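Local coordinates for protein CRISPR-associated endonuclease C2c1 (Alicyclobacillus acidoterrestris, PDB 5U31) that binds a single guide RNA and uses it to direct PAM-dependent cleavage of target DNA by its RuvC nuclease domain, at residues A849-Y854 with M894-S899; S579-R584 with A981-Q986. The protein carries 3 engineered substitutions. All coordinates share one frame; numbering follows the deposited sequence.

Along the chain, 579-584 comes first, on strand 578-587 of the RuvC sheet. Segments 849-854 and 894-899 follow, and 981-986 comes last. Interaction 2 therefore closes a long loop of 396 residues, and interaction 1 closes a short one of 39 residues nested inside it. Interaction 1 joins two neighbouring parallel strands of RuvC-II at one side of the sheet. Interaction 2 lays the RuvC-III helix 977-990 over strand 578-587. The two contacts touch through this helix: N984 ND2 lies 2.9 Å from S899 O, a probable hydrogen bond, and L985 packs on A849. Three separated RuvC pieces are thus brought together at the inferred nuclease site.

Interaction 1: A849-Y854 with M894-S899; sequences AELSEY and MYAAFS. Engineered in segment 849-854: A849 (natural residue Glu). With nucleotides of chain E.
This contact lies at the inferred RuvC active site. A849, an engineered substitution of the natural Glu there, meets A896 CB to CB at 3.6 Å. The parallel strands 845-850 and 890-895 run side by side here. E850 N donates to M894 O at 2.7 Å, with an N-H...O angle of 159°. A896 CB also packs on L851 CD2 at 4.0 Å. L851 CD2 touches the sugar of DG4 of chain E. F898 lies in the region that binds non-target single-stranded DNA. Its N donates to O3' of DT3 of chain E at 3.0 Å, and its ring has C5' of DT3 over one face, offset toward the rim. With CG anti to the backbone N (chi1 -162°), the Y854 ring lies face-on to the DG4 base, and C4 of DG4 sits over the ring centre. O4' of DG5 of chain E sits at the ring edge. This fits the inferred role of Y854 in disrupting base stacking next to the scissile phosphate. The Y854 hydroxyl also hydrogen-bonds E864. Helix 862-871 packs on L851 and Y854 through W871. Strand 890-895 is the outermost strand on this side of the RuvC sheet.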
loop_
_atom_site.group_PDB
_atom_site.type_symbol
_atom_site.label_atom_id
_atom_site.label_comp_id
_atom_site.label_asym_id
_atom_site.label_seq_id
_atom_site.Cartn_x
_atom_site.Cartn_y
_atom_site.Cartn_z
ATOM N N ALA A 849 -10.141 9.749 -6.108
ATOM C CA ALA A 849 -11.262 8.919 -5.698
ATOM C C ALA A 849 -10.977 8.307 -4.336
ATOM O O ALA A 849 -9.844 7.921 -4.033
ATOM C CB ALA A 849 -11.531 7.820 -6.726
ATOM N N GLU A 850 -12.011 8.242 -3.506
ATOM C CA GLU A 850 -11.917 7.618 -2.192
ATOM C C GLU A 850 -11.901 6.106 -2.382
ATOM O O GLU A 850 -12.939 5.489 -2.622
ATOM C CB GLU A 850 -13.078 8.072 -1.312
ATOM C CG GLU A 850 -13.274 7.249 -0.064
ATOM C CD GLU A 850 -11.990 7.088 0.694
ATOM O OE1 GLU A 850 -11.244 8.082 0.796
ATOM O OE2 GLU A 850 -11.716 5.968 1.162
ATOM N N LEU A 851 -10.717 5.494 -2.283
ATOM C CA LEU A 851 -10.578 4.058 -2.500
ATOM C C LEU A 851 -9.880 3.370 -1.333
ATOM O O LEU A 851 -9.221 2.342 -1.515
ATOM C CB LEU A 851 -9.830 3.771 -3.800
ATOM C CG LEU A 851 -10.470 4.317 -5.071
ATOM C CD1 LEU A 851 -9.660 3.890 -6.274
ATOM C CD2 LEU A 851 -11.913 3.854 -5.189
ATOM N N SER A 852 -10.019 3.916 -0.124
ATOM C CA SER A 852 -9.377 3.294 1.028
ATOM C C SER A 852 -9.924 1.900 1.292
ATOM O O SER A 852 -9.184 1.026 1.750
ATOM C CB SER A 852 -9.552 4.167 2.266
ATOM O OG SER A 852 -10.923 4.288 2.596
ATOM N N GLU A 853 -11.207 1.668 1.018
ATOM C CA GLU A 853 -11.787 0.354 1.269
ATOM C C GLU A 853 -11.521 -0.636 0.144
ATOM O O GLU A 853 -11.845 -1.819 0.291
ATOM C CB GLU A 853 -13.293 0.475 1.501
ATOM C CG GLU A 853 -13.684 1.559 2.487
ATOM C CD GLU A 853 -15.180 1.615 2.715
ATOM O OE1 GLU A 853 -15.694 0.774 3.485
ATOM O OE2 GLU A 853 -15.844 2.485 2.109
ATOM N N TYR A 854 -10.940 -0.188 -0.968
ATOM C CA TYR A 854 -10.585 -1.082 -2.069
ATOM C C TYR A 854 -9.233 -1.726 -1.758
ATOM O O TYR A 854 -8.198 -1.422 -2.357
ATOM C CB TYR A 854 -10.560 -0.321 -3.385
ATOM C CG TYR A 854 -10.622 -1.210 -4.605
ATOM C CD1 TYR A 854 -10.353 -0.707 -5.870
ATOM C CD2 TYR A 854 -10.956 -2.552 -4.490
ATOM C CE1 TYR A 854 -10.406 -1.518 -6.983
ATOM C CE2 TYR A 854 -11.011 -3.369 -5.599
ATOM C CZ TYR A 854 -10.737 -2.848 -6.844
ATOM O OH TYR A 854 -10.794 -3.661 -7.951
HETATM N N MSE A 894 -12.827 11.854 -3.049
HETATM C CA MSE A 894 -14.271 11.934 -3.246
HETATM C C MSE A 894 -14.892 10.548 -3.252
HETATM O O MSE A 894 -14.297 9.595 -3.759
HETATM C CB MSE A 894 -14.607 12.650 -4.554
HETATM C CG MSE A 894 -15.390 13.935 -4.370
HETATM SE SE MSE A 894 -17.117 13.654 -3.530
HETATM C CE MSE A 894 -17.278 15.374 -2.632
ATOM N N TYR A 895 -16.095 10.451 -2.689
ATOM C CA TYR A 895 -16.839 9.200 -2.667
ATOM C C TYR A 895 -17.003 8.657 -4.081
ATOM O O TYR A 895 -17.618 9.299 -4.938
ATOM C CB TYR A 895 -18.195 9.430 -2.012
ATOM C CG TYR A 895 -18.943 8.161 -1.733
ATOM C CD1 TYR A 895 -18.592 7.351 -0.665
ATOM C CD2 TYR A 895 -19.994 7.764 -2.538
ATOM C CE1 TYR A 895 -19.269 6.183 -0.404
ATOM C CE2 TYR A 895 -20.674 6.601 -2.284
ATOM C CZ TYR A 895 -20.312 5.811 -1.217
ATOM O OH TYR A 895 -20.991 4.643 -0.958
ATOM N N ALA A 896 -16.456 7.468 -4.331
ATOM C CA ALA A 896 -16.224 7.000 -5.691
ATOM C C ALA A 896 -17.197 5.923 -6.146
ATOM O O ALA A 896 -17.049 5.409 -7.260
ATOM C CB ALA A 896 -14.789 6.496 -5.831
ATOM N N ALA A 897 -18.179 5.561 -5.323
ATOM C CA ALA A 897 -19.076 4.470 -5.683
ATOM C C ALA A 897 -19.905 4.858 -6.902
ATOM O O ALA A 897 -20.551 5.912 -6.919
ATOM C CB ALA A 897 -19.976 4.108 -4.507
ATOM N N PHE A 898 -19.864 4.012 -7.933
ATOM C CA PHE A 898 -20.519 4.247 -9.213
ATOM C C PHE A 898 -19.969 5.455 -9.960
ATOM O O PHE A 898 -20.661 6.011 -10.811
ATOM C CB PHE A 898 -22.033 4.387 -9.044
ATOM C CG PHE A 898 -22.675 3.188 -8.424
ATOM C CD1 PHE A 898 -22.965 2.072 -9.190
ATOM C CD2 PHE A 898 -22.986 3.173 -7.079
ATOM C CE1 PHE A 898 -23.549 0.972 -8.629
ATOM C CE2 PHE A 898 -23.569 2.072 -6.509
ATOM C CZ PHE A 898 -23.852 0.968 -7.284
ATOM N N SER A 899 -18.728 5.867 -9.683
ATOM C CA SER A 899 -18.131 6.980 -10.417
ATOM C C SER A 899 -17.871 6.632 -11.870
ATOM O O SER A 899 -17.831 7.528 -12.719
ATOM C CB SER A 899 -16.808 7.399 -9.769
ATOM O OG SER A 899 -17.035 8.021 -8.525
ATOM P P DG E 4 -17.660 1.553 -9.896
ATOM O OP1 DG E 4 -18.107 2.774 -10.593
ATOM O OP2 DG E 4 -17.878 0.231 -10.522
ATOM O "O5'" DG E 4 -16.103 1.716 -9.624
ATOM C "C5'" DG E 4 -15.615 2.910 -9.046
ATOM C "C4'" DG E 4 -14.221 2.689 -8.509
ATOM O "O4'" DG E 4 -14.305 1.968 -7.265
ATOM C "C3'" DG E 4 -13.344 1.838 -9.402
ATOM O "O3'" DG E 4 -12.674 2.669 -10.335
ATOM C "C2'" DG E 4 -12.367 1.214 -8.413
ATOM C "C1'" DG E 4 -13.206 1.091 -7.141
ATOM N N9 DG E 4 -13.708 -0.256 -6.888
ATOM C C8 DG E 4 -14.009 -1.225 -7.818
ATOM N N7 DG E 4 -14.437 -2.339 -7.286
ATOM C C5 DG E 4 -14.418 -2.093 -5.919
ATOM C C6 DG E 4 -14.774 -2.930 -4.833
ATOM O O6 DG E 4 -15.191 -4.092 -4.867
ATOM N N1 DG E 4 -14.605 -2.285 -3.609
ATOM C C2 DG E 4 -14.147 -0.993 -3.455
ATOM N N2 DG E 4 -14.046 -0.539 -2.196
ATOM N N3 DG E 4 -13.812 -0.201 -4.463
ATOM C C4 DG E 4 -13.970 -0.814 -5.660
ATOM P P DT E 3 -20.634 -3.300 -6.795
ATOM O OP1 DT E 3 -19.320 -3.921 -7.083
ATOM O OP2 DT E 3 -21.566 -3.911 -5.819
ATOM O "O5'" DT E 3 -20.400 -1.794 -6.343
ATOM C "C5'" DT E 3 -20.860 -0.747 -7.155
ATOM C "C4'" DT E 3 -19.941 0.442 -7.039
ATOM O "O4'" DT E 3 -19.593 0.642 -5.641
ATOM C "C3'" DT E 3 -18.625 0.300 -7.793
ATOM O "O3'" DT E 3 -18.296 1.537 -8.421
ATOM C "C2'" DT E 3 -17.629 -0.077 -6.691
ATOM C "C1'" DT E 3 -18.192 0.670 -5.486
ATOM N N1 DT E 3 -17.854 0.047 -4.154
ATOM C C2 DT E 3 -17.385 0.844 -3.124
ATOM O O2 DT E 3 -17.208 2.045 -3.231
ATOM N N3 DT E 3 -17.124 0.178 -1.955
ATOM C C4 DT E 3 -17.283 -1.174 -1.710
ATOM O O4 DT E 3 -17.020 -1.679 -0.620
ATOM C C5 DT E 3 -17.782 -1.948 -2.829
ATOM C C7 DT E 3 -17.998 -3.428 -2.690
ATOM C C6 DT E 3 -18.040 -1.305 -3.979
ATOM P P DG E 5 -12.620 2.267 -11.884
ATOM O OP1 DG E 5 -12.188 3.485 -12.597
ATOM O OP2 DG E 5 -13.896 1.617 -12.258
ATOM O "O5'" DG E 5 -11.475 1.154 -11.951
ATOM C "C5'" DG E 5 -10.127 1.515 -11.689
ATOM C "C4'" DG E 5 -9.240 0.287 -11.605
ATOM O "O4'" DG E 5 -9.763 -0.614 -10.605
ATOM C "C3'" DG E 5 -9.156 -0.536 -12.881
ATOM O "O3'" DG E 5 -8.102 -0.036 -13.705
ATOM C "C2'" DG E 5 -8.824 -1.925 -12.343
ATOM C "C1'" DG E 5 -9.578 -1.954 -11.016
ATOM N N9 DG E 5 -10.884 -2.577 -11.121
ATOM C C8 DG E 5 -12.103 -1.944 -11.150
ATOM N N7 DG E 5 -13.110 -2.764 -11.263
ATOM C C5 DG E 5 -12.516 -4.020 -11.314
ATOM C C6 DG E 5 -13.102 -5.298 -11.433
ATOM O O6 DG E 5 -14.301 -5.583 -11.519
ATOM N N1 DG E 5 -12.143 -6.308 -11.447
ATOM C C2 DG E 5 -10.785 -6.103 -11.360
ATOM N N2 DG E 5 -10.013 -7.200 -11.393
ATOM N N3 DG E 5 -10.222 -4.906 -11.248
ATOM C C4 DG E 5 -11.146 -3.917 -11.230
#

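Interaction 2: S579-R584 with A981-Q986; sequences SISVFR and AAQNLQ. With nucleotides of chain B.
F583 and Q986 carry this contact, with the glutamine chain laid over one face of the phenyl ring. Q986 CG is 3.7 Å from the ring centroid and 26° off the ring normal, a CH-pi contact offset toward the rim. The two side chains run past each other in opposite directions. Q986 CG is anti to the backbone N, and the chain then bends at chi2. The amide ends up nearly parallel to the ring, with the planes 16° apart. Q986 CD is 3.5 Å from F583 CD2. Q983 comes to the same ring at its edge, where its CG is 4.4 Å from F583 CE2. S581, two residues earlier and also toward the helix, has its OG 3.7 Å from Q983 CG and 3.8 Å from A982 CB. A982 CB also rests on the backbone O of S579. No hydrogen bond crosses between the segments. The Q983 chain is extended beyond CG, and its NE2 makes a weak hydrogen bond, 3.4 Å long, to O4' of adenosine 6 of chain B, in keeping with its known guide-RNA contact. F583 also meets the ring of H615, another guide-RNA-binding residue, edge to face. The helix segment crosses the strand at 38°, with axes 7.7 Å apart. Helix 977-990 thus lies across the RuvC sheet, with Q986 reaching strand 566-572 and Q983 touching S618 of strand 611-621.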
loop_
_atom_site.group_PDB
_atom_site.type_symbol
_atom_site.label_atom_id
_atom_site.label_comp_id
_atom_site.label_asym_id
_atom_site.label_seq_id
_atom_site.Cartn_x
_atom_site.Cartn_y
_atom_site.Cartn_z
ATOM N N SER A 579 -5.735 9.981 -15.229
ATOM C CA SER A 579 -6.567 10.757 -16.136
ATOM C C SER A 579 -7.167 11.907 -15.343
ATOM O O SER A 579 -7.808 11.687 -14.309
ATOM C CB SER A 579 -7.658 9.888 -16.761
ATOM O OG SER A 579 -7.104 8.682 -17.253
ATOM N N ILE A 580 -6.946 13.129 -15.814
ATOM C CA ILE A 580 -7.258 14.316 -15.036
ATOM C C ILE A 580 -8.223 15.193 -15.817
ATOM O O ILE A 580 -8.325 15.114 -17.043
ATOM C CB ILE A 580 -5.985 15.107 -14.657
ATOM C CG1 ILE A 580 -5.363 15.767 -15.892
ATOM C CG2 ILE A 580 -4.972 14.196 -13.977
ATOM C CD1 ILE A 580 -5.644 17.252 -16.001
ATOM N N SER A 581 -8.943 16.031 -15.080
ATOM C CA SER A 581 -9.771 17.071 -15.670
ATOM C C SER A 581 -9.780 18.249 -14.713
ATOM O O SER A 581 -9.981 18.066 -13.509
ATOM C CB SER A 581 -11.196 16.581 -15.938
ATOM O OG SER A 581 -11.766 16.047 -14.763
ATOM N N VAL A 582 -9.554 19.444 -15.248
ATOM C CA VAL A 582 -9.380 20.655 -14.459
ATOM C C VAL A 582 -10.631 21.507 -14.603
ATOM O O VAL A 582 -11.136 21.698 -15.716
ATOM C CB VAL A 582 -8.122 21.428 -14.898
ATOM C CG1 VAL A 582 -8.006 22.736 -14.144
ATOM C CG2 VAL A 582 -6.888 20.587 -14.674
ATOM N N PHE A 583 -11.133 22.008 -13.480
ATOM C CA PHE A 583 -12.311 22.858 -13.450
ATOM C C PHE A 583 -11.987 24.138 -12.695
ATOM O O PHE A 583 -11.203 24.134 -11.743
ATOM C CB PHE A 583 -13.504 22.153 -12.789
ATOM C CG PHE A 583 -14.255 21.228 -13.702
ATOM C CD1 PHE A 583 -15.509 21.573 -14.180
ATOM C CD2 PHE A 583 -13.714 20.011 -14.079
ATOM C CE1 PHE A 583 -16.209 20.722 -15.016
ATOM C CE2 PHE A 583 -14.410 19.153 -14.915
ATOM C CZ PHE A 583 -15.660 19.512 -15.385
ATOM N N ARG A 584 -12.604 25.233 -13.127
ATOM C CA ARG A 584 -12.392 26.548 -12.542
ATOM C C ARG A 584 -13.717 27.088 -12.022
ATOM O O ARG A 584 -14.750 26.959 -12.685
ATOM C CB ARG A 584 -11.788 27.516 -13.577
ATOM C CG ARG A 584 -12.339 28.939 -13.522
ATOM C CD ARG A 584 -11.746 29.822 -14.618
ATOM N NE ARG A 584 -12.038 29.321 -15.959
ATOM C CZ ARG A 584 -13.006 29.790 -16.740
ATOM N NH1 ARG A 584 -13.776 30.781 -16.317
ATOM N NH2 ARG A 584 -13.201 29.273 -17.945
ATOM N N ALA A 981 -15.055 9.177 -15.214
ATOM C CA ALA A 981 -14.975 8.993 -13.772
ATOM C C ALA A 981 -14.377 10.220 -13.106
ATOM O O ALA A 981 -14.847 10.652 -12.047
ATOM C CB ALA A 981 -14.152 7.750 -13.444
ATOM N N ALA A 982 -13.344 10.799 -13.723
ATOM C CA ALA A 982 -12.719 11.991 -13.166
ATOM C C ALA A 982 -13.706 13.143 -13.097
ATOM O O ALA A 982 -13.765 13.863 -12.095
ATOM C CB ALA A 982 -11.502 12.377 -14.003
ATOM N N GLN A 983 -14.498 13.330 -14.153
ATOM C CA GLN A 983 -15.480 14.404 -14.149
ATOM C C GLN A 983 -16.628 14.107 -13.195
ATOM O O GLN A 983 -17.281 15.034 -12.703
ATOM C CB GLN A 983 -15.996 14.642 -15.565
ATOM C CG GLN A 983 -14.921 15.092 -16.540
ATOM C CD GLN A 983 -15.484 15.435 -17.899
ATOM O OE1 GLN A 983 -16.673 15.253 -18.151
ATOM N NE2 GLN A 983 -14.633 15.941 -18.783
ATOM N N ASN A 984 -16.888 12.827 -12.920
ATOM C CA ASN A 984 -17.903 12.489 -11.933
ATOM C C ASN A 984 -17.474 12.924 -10.540
ATOM O O ASN A 984 -18.274 13.486 -9.786
ATOM C CB ASN A 984 -18.197 10.991 -11.968
ATOM C CG ASN A 984 -19.618 10.691 -12.393
ATOM O OD1 ASN A 984 -20.558 11.384 -11.994
ATOM N ND2 ASN A 984 -19.784 9.662 -13.214
ATOM N N LEU A 985 -16.211 12.677 -10.185
ATOM C CA LEU A 985 -15.691 13.176 -8.917
ATOM C C LEU A 985 -15.844 14.687 -8.825
ATOM O O LEU A 985 -16.252 15.220 -7.786
ATOM C CB LEU A 985 -14.228 12.769 -8.750
ATOM C CG LEU A 985 -13.945 11.266 -8.802
ATOM C CD1 LEU A 985 -12.495 10.988 -8.493
ATOM C CD2 LEU A 985 -14.840 10.522 -7.836
ATOM N N GLN A 986 -15.539 15.392 -9.912
ATOM C CA GLN A 986 -15.722 16.837 -9.925
ATOM C C GLN A 986 -17.186 17.201 -9.724
ATOM O O GLN A 986 -17.514 18.085 -8.924
ATOM C CB GLN A 986 -15.202 17.410 -11.239
ATOM C CG GLN A 986 -14.892 18.875 -11.153
ATOM C CD GLN A 986 -13.462 19.133 -10.749
ATOM O OE1 GLN A 986 -13.151 20.168 -10.171
ATOM N NE2 GLN A 986 -12.579 18.193 -11.060
ATOM P P A B 6 -18.492 15.987 -23.207
ATOM O OP1 A B 6 -19.465 15.192 -22.422
ATOM O OP2 A B 6 -18.921 17.276 -23.817
ATOM O "O5'" A B 6 -17.231 16.239 -22.271
ATOM C "C5'" A B 6 -17.151 17.392 -21.445
ATOM C "C4'" A B 6 -16.017 18.285 -21.871
ATOM O "O4'" A B 6 -14.788 17.524 -21.740
ATOM C "C3'" A B 6 -16.104 18.754 -23.326
ATOM O "O3'" A B 6 -16.071 20.187 -23.503
ATOM C "C2'" A B 6 -14.976 18.005 -24.048
ATOM O "O2'" A B 6 -14.295 18.740 -25.039
ATOM C "C1'" A B 6 -14.031 17.583 -22.930
ATOM N N9 A B 6 -13.488 16.252 -23.205
ATOM C C8 A B 6 -14.221 15.101 -23.351
ATOM N N7 A B 6 -13.508 14.042 -23.643
ATOM C C5 A B 6 -12.214 14.532 -23.717
ATOM C C6 A B 6 -10.991 13.904 -23.997
ATOM N N6 A B 6 -10.879 12.601 -24.263
ATOM N N1 A B 6 -9.878 14.666 -23.990
ATOM C C2 A B 6 -9.999 15.973 -23.725
ATOM N N3 A B 6 -11.092 16.683 -23.449
ATOM C C4 A B 6 -12.182 15.895 -23.460
#